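Local atomic coordinates of putative zinc protease (Bordetella pertussis, PDB entry 3IH6), a protein that probably acts as a zinc-dependent metalloendopeptidase of the M16 family, this chain being an internal fragment that includes part of an inactive M16-type domain. Residues R123-S126 / K127-A131; A131-Q134 / T135-D138; S152-W155 / R156-F159. All coordinates share one frame; numbering follows the deposited sequence.

Contact 1 and contact 2 follow one another along helix 118-136 and share Ala131, so neither closes a loop: each gathers contacts between residues about one turn apart, with centres about 12 Å from each other. Contact 2 carries the chain off that helix to Asp138, the N-cap of helix 139-152. Contact 3 then rounds the tight corner between helix 139-152 and helix 157-167. Nothing nests or crosses along the sequence; the three contacts run in series. Contacts 2 and 3 meet in space where Trp132 NE1 approaches Phe158 O at 3.0 Å, a probable hydrogen bond tying helix 118-136 to the start of helix 157-167.

Contact 1 (R123-S126 / K127-A131); sequences RARS and KWLTA
Ser126 O takes two bonds from a single residue one turn on: Thr130 OG1 at 2.7 Å and Thr130 N at 3.0 Å. The hydroxyl lies 39° out of the carbonyl plane, and the amide reaches the oxygen from the opposite face. With OG1 beside its own backbone N (chi1 -55°), the threonine hydroxyl is turned back against the preceding helical turn, a familiar way for a helix to satisfy a threonine by itself. Beside this pair, the aliphatic part of Arg125 runs alongside Leu129, both side chains pointing the same way; Arg125 CD meets Leu129 CD1 at 3.9 Å. Leu129 CG also sits 3.4 Å from Arg125 O, the oxygen that receives Leu129 N. Behind these side chains, the regular i to i+4 ladder sets their spacing: Trp128 N bonds to Ala124 O at 3.1 Å, and Lys127 N to Arg123 O at 3.2 Å. The guanidinium of Arg125 is occupied further out, in a salt bridge to Glu122 and hydrogen bonds to the carbonyl oxygens of Val165 and Ala168, while Pro8 of a second subunit packs on both Arg125 and Leu129. This middle part of helix 118-136 packs against two helices of its own chain: Ala124 and Trp128 face helix 39-52, where the indole NE1 bonds to Asp45, and Trp128 and Leu129 also pack on Val165 of helix 157-167.

Contact 2 (A131-Q134 / T135-D138); sequences AWQQ and TYAD
Tyr136 meets the indole of Trp132 with its CB over the face and its ring slid aside, an i to i+4 aromatic pair on the last turn of helix 118-136. Starting at its root, Tyr136 CB is 3.8 Å from the centroid of the six-membered ring and 22° off its normal, a CH-pi contact. Next along, Tyr136 CG meets Trp132 CH2 at 3.5 Å, and Tyr136 CD1 lies 3.6 Å from the same Trp132 CH2. From there the phenol continues past the indole: the planes are only 15° apart, yet the ring centroids are 4.9 Å apart and the rings barely overlap. The four-residue spacing puts both side chains on one flank, and with CG anti to the backbone N in each they set off in a similar direction. Tyr136 CD2 faces both Trp132 CZ3 at 3.8 Å and Gln133 OE1 at 3.9 Å, with the amide turned nearly perpendicular to the phenol. The hydroxyl at the tip is hydrogen-bonded across a subunit boundary to Gln90 OE1 of a neighbouring subunit, whose Tyr4 meets the ring edge-to-face. Trp132 is itself stacked against Phe158 and has a cation-pi contact with Arg162, so the pair bridges helix 157-167 and a subunit interface. Underneath, Tyr136 N bonds to Trp132 O at 2.9 Å.

Contact 3 (S152-W155 / R156-F159); sequences SGDW and RLFF
Trp155 lays its indole over the aliphatic start of the next side chain: Arg156 CG stands 3.8 Å from the centroid of the six-membered ring, 18° off its normal, a CH-pi contact. Trp155 CG lies between backbone N and carbonyl carbon (chi1 70°), which folds the ring forward over the next residue, above Arg156 N as well. Beyond CG the arginine turns at chi3 and forms a side-on, two-nitrogen salt bridge with Asp154. Arg156 NE bonds to Asp154 OD1 at 2.9 Å, and Arg156 NH1 to Asp154 OD2 at 2.8 Å, each oxygen using its syn lone pair, with the two planar groups only 16° from coplanar. OD1 has a second donor, Arg156 N, which comes from well above the carboxylate plane. Asp154 CB meanwhile packs on Leu157 CG at 3.6 Å, and Leu157 N bonds to Asp154 O. Met86 of a neighbouring subunit packs on Trp155, and Leu26 of that subunit on Phe159. Just upstream, Gly153 has positive phi, so the whole arrangement is that of a tight helix-to-helix corner: a Schellman motif at the C-terminal end of helix 139-152, followed by an aspartate capping bond ahead of helix 157-167.

Contact 1 (R123-S126 / K127-A131)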
# COMPACT_ATOMS: atom_id res chain seq x y z
N ARG E 123 6.28 23.77 8.98
CA ARG E 123 5.97 22.94 7.79
C ARG E 123 6.71 21.57 7.82
O ARG E 123 6.10 20.50 7.65
CB ARG E 123 6.24 23.71 6.48
CG ARG E 123 6.30 22.78 5.26
CD ARG E 123 6.36 23.49 3.90
NE ARG E 123 7.54 24.35 3.71
CZ ARG E 123 8.75 23.97 3.28
NH1 ARG E 123 9.05 22.70 3.01
NH2 ARG E 123 9.71 24.89 3.14
N ALA E 124 8.01 21.61 8.10
CA ALA E 124 8.82 20.40 8.16
C ALA E 124 8.45 19.52 9.35
O ALA E 124 8.42 18.27 9.22
CB ALA E 124 10.26 20.76 8.21
N ARG E 125 8.11 20.16 10.48
CA ARG E 125 7.68 19.42 11.68
C ARG E 125 6.38 18.69 11.44
O ARG E 125 6.25 17.51 11.79
CB ARG E 125 7.53 20.34 12.92
CG ARG E 125 7.70 19.57 14.24
CD ARG E 125 6.96 20.14 15.47
NE ARG E 125 7.00 21.60 15.59
CZ ARG E 125 7.99 22.29 16.16
NH1 ARG E 125 7.91 23.61 16.21
NH2 ARG E 125 9.03 21.68 16.70
N SER E 126 5.39 19.38 10.86
CA SER E 126 4.09 18.71 10.60
C SER E 126 4.24 17.47 9.71
O SER E 126 3.69 16.39 10.01
CB SER E 126 3.05 19.68 10.04
OG SER E 126 1.77 19.04 10.00
N LYS E 127 5.01 17.61 8.62
CA LYS E 127 5.27 16.51 7.70
C LYS E 127 5.91 15.31 8.42
O LYS E 127 5.48 14.14 8.25
CB LYS E 127 6.19 16.98 6.57
CG LYS E 127 6.61 15.86 5.62
CD LYS E 127 7.54 16.39 4.51
CE LYS E 127 7.27 15.64 3.22
NZ LYS E 127 8.14 14.46 3.07
N TRP E 128 6.93 15.60 9.22
CA TRP E 128 7.71 14.60 9.96
C TRP E 128 6.81 13.83 10.91
O TRP E 128 6.87 12.59 10.95
CB TRP E 128 8.86 15.26 10.75
CG TRP E 128 9.93 14.26 11.16
CD1 TRP E 128 11.13 14.07 10.56
CD2 TRP E 128 9.86 13.30 12.23
NE1 TRP E 128 11.81 13.07 11.18
CE2 TRP E 128 11.06 12.58 12.21
CE3 TRP E 128 8.90 13.01 13.22
CZ2 TRP E 128 11.36 11.58 13.14
CZ3 TRP E 128 9.18 11.99 14.14
CH2 TRP E 128 10.41 11.29 14.09
N LEU E 129 5.98 14.56 11.67
CA LEU E 129 5.13 13.94 12.71
C LEU E 129 4.00 13.10 12.14
O LEU E 129 3.68 12.07 12.70
CB LEU E 129 4.61 14.95 13.74
CG LEU E 129 5.72 15.58 14.59
CD1 LEU E 129 5.15 16.68 15.45
CD2 LEU E 129 6.50 14.56 15.43
N THR E 130 3.41 13.55 11.03
CA THR E 130 2.41 12.81 10.24
C THR E 130 2.95 11.46 9.77
O THR E 130 2.26 10.45 9.83
CB THR E 130 1.99 13.65 8.98
OG1 THR E 130 1.53 14.94 9.41
CG2 THR E 130 0.92 12.99 8.17
N ALA E 131 4.18 11.47 9.25
CA ALA E 131 4.84 10.23 8.78
C ALA E 131 5.02 9.30 9.97
O ALA E 131 4.69 8.12 9.87
CB ALA E 131 6.18 10.53 8.13

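Contact 2 (A131-Q134 / T135-D138)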
# COMPACT_ATOMS: atom_id res chain seq x y z
N ALA E 131 4.18 11.47 9.25
CA ALA E 131 4.84 10.23 8.78
C ALA E 131 5.02 9.30 9.97
O ALA E 131 4.69 8.12 9.87
CB ALA E 131 6.18 10.53 8.13
N TRP E 132 5.44 9.87 11.10
CA TRP E 132 5.65 9.13 12.34
C TRP E 132 4.37 8.45 12.87
O TRP E 132 4.43 7.30 13.27
CB TRP E 132 6.29 10.00 13.45
CG TRP E 132 6.77 9.13 14.62
CD1 TRP E 132 8.04 8.60 14.80
CD2 TRP E 132 5.99 8.66 15.73
NE1 TRP E 132 8.08 7.85 15.95
CE2 TRP E 132 6.83 7.86 16.53
CE3 TRP E 132 4.66 8.84 16.12
CZ2 TRP E 132 6.39 7.26 17.71
CZ3 TRP E 132 4.21 8.22 17.29
CH2 TRP E 132 5.08 7.44 18.06
N GLN E 133 3.25 9.17 12.85
CA GLN E 133 1.97 8.67 13.34
C GLN E 133 1.47 7.57 12.43
O GLN E 133 0.81 6.65 12.87
CB GLN E 133 0.92 9.79 13.40
CG GLN E 133 1.07 10.85 14.53
CD GLN E 133 1.21 10.24 15.96
OE1 GLN E 133 0.70 9.15 16.24
NE2 GLN E 133 1.90 10.98 16.85
N GLN E 134 1.79 7.69 11.14
CA GLN E 134 1.37 6.65 10.19
C GLN E 134 2.15 5.38 10.43
O GLN E 134 1.58 4.28 10.35
CB GLN E 134 1.47 7.14 8.74
CG GLN E 134 0.32 8.04 8.36
CD GLN E 134 0.57 8.83 7.09
OE1 GLN E 134 1.22 8.35 6.17
NE2 GLN E 134 0.04 10.04 7.03
N THR E 135 3.44 5.52 10.73
CA THR E 135 4.28 4.39 11.10
C THR E 135 3.79 3.71 12.36
O THR E 135 3.58 2.50 12.38
CB THR E 135 5.73 4.80 11.30
OG1 THR E 135 6.30 5.07 10.02
CG2 THR E 135 6.52 3.69 11.96
N TYR E 136 3.60 4.51 13.40
CA TYR E 136 3.23 4.02 14.73
C TYR E 136 1.87 3.28 14.79
O TYR E 136 1.68 2.33 15.60
CB TYR E 136 3.33 5.21 15.71
CG TYR E 136 2.76 4.95 17.07
CD1 TYR E 136 3.45 4.18 18.01
CD2 TYR E 136 1.51 5.49 17.44
CE1 TYR E 136 2.92 3.95 19.28
CE2 TYR E 136 0.98 5.26 18.70
CZ TYR E 136 1.69 4.50 19.61
OH TYR E 136 1.15 4.27 20.87
N ALA E 137 0.93 3.64 13.90
CA ALA E 137 -0.41 3.03 13.91
C ALA E 137 -0.46 1.61 13.31
O ALA E 137 -1.49 0.93 13.40
CB ALA E 137 -1.42 3.95 13.22
N ASP E 138 0.65 1.18 12.73
CA ASP E 138 0.80 -0.14 12.10
C ASP E 138 1.88 -0.93 12.86
O ASP E 138 3.04 -0.53 12.88
CB ASP E 138 1.21 0.05 10.61
CG ASP E 138 1.12 -1.25 9.80
OD1 ASP E 138 1.33 -2.40 10.33
OD2 ASP E 138 0.85 -1.12 8.59

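Contact 3 (S152-W155 / R156-F159)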
# COMPACT_ATOMS: atom_id res chain seq x y z
N SER E 152 20.79 1.08 14.47
CA SER E 152 21.41 2.39 14.71
C SER E 152 22.05 2.53 16.07
O SER E 152 22.84 3.43 16.27
CB SER E 152 20.36 3.48 14.60
OG SER E 152 20.18 3.78 13.25
N GLY E 153 21.68 1.67 17.02
CA GLY E 153 22.43 1.55 18.29
C GLY E 153 21.63 1.83 19.55
O GLY E 153 22.15 1.74 20.65
N ASP E 154 20.34 2.13 19.38
CA ASP E 154 19.48 2.55 20.49
C ASP E 154 18.06 2.34 20.05
O ASP E 154 17.54 3.12 19.25
CB ASP E 154 19.70 4.03 20.75
CG ASP E 154 19.21 4.49 22.12
OD1 ASP E 154 18.60 3.72 22.88
OD2 ASP E 154 19.43 5.68 22.43
N TRP E 155 17.41 1.32 20.59
CA TRP E 155 15.99 1.10 20.31
C TRP E 155 15.14 2.31 20.71
O TRP E 155 14.10 2.56 20.11
CB TRP E 155 15.48 -0.13 21.07
CG TRP E 155 15.39 0.08 22.52
CD1 TRP E 155 16.36 -0.22 23.44
CD2 TRP E 155 14.27 0.61 23.26
NE1 TRP E 155 15.92 0.11 24.71
CE2 TRP E 155 14.65 0.62 24.64
CE3 TRP E 155 12.99 1.08 22.91
CZ2 TRP E 155 13.79 1.06 25.65
CZ3 TRP E 155 12.14 1.53 23.91
CH2 TRP E 155 12.54 1.51 25.27
N ARG E 156 15.59 3.04 21.73
CA ARG E 156 14.93 4.27 22.17
C ARG E 156 14.72 5.31 21.07
O ARG E 156 13.72 6.03 21.09
CB ARG E 156 15.65 4.90 23.36
CG ARG E 156 15.57 4.12 24.70
CD ARG E 156 16.54 4.68 25.73
NE ARG E 156 17.59 5.43 25.03
CZ ARG E 156 18.09 6.60 25.43
NH1 ARG E 156 19.02 7.20 24.69
NH2 ARG E 156 17.65 7.16 26.55
N LEU E 157 15.64 5.38 20.11
CA LEU E 157 15.53 6.36 19.02
C LEU E 157 14.15 6.49 18.31
O LEU E 157 13.70 7.62 18.00
CB LEU E 157 16.69 6.20 18.01
CG LEU E 157 18.08 6.47 18.59
CD1 LEU E 157 19.16 6.03 17.61
CD2 LEU E 157 18.21 7.95 18.89
N PHE E 158 13.48 5.37 18.04
CA PHE E 158 12.13 5.44 17.43
C PHE E 158 11.24 6.43 18.16
O PHE E 158 10.58 7.27 17.52
CB PHE E 158 11.45 4.06 17.35
CG PHE E 158 10.07 4.12 16.76
CD1 PHE E 158 9.87 4.58 15.46
CD2 PHE E 158 8.96 3.79 17.51
CE1 PHE E 158 8.60 4.67 14.92
CE2 PHE E 158 7.68 3.88 16.96
CZ PHE E 158 7.51 4.33 15.66
N PHE E 159 11.26 6.39 19.49
CA PHE E 159 10.48 7.32 20.27
C PHE E 159 11.16 8.64 20.55
O PHE E 159 10.51 9.69 20.60
CB PHE E 159 10.03 6.66 21.59
CG PHE E 159 9.16 5.49 21.37
CD1 PHE E 159 7.82 5.67 21.03
CD2 PHE E 159 9.68 4.21 21.45
CE1 PHE E 159 7.01 4.56 20.81
CE2 PHE E 159 8.87 3.12 21.24
CZ PHE E 159 7.53 3.31 20.92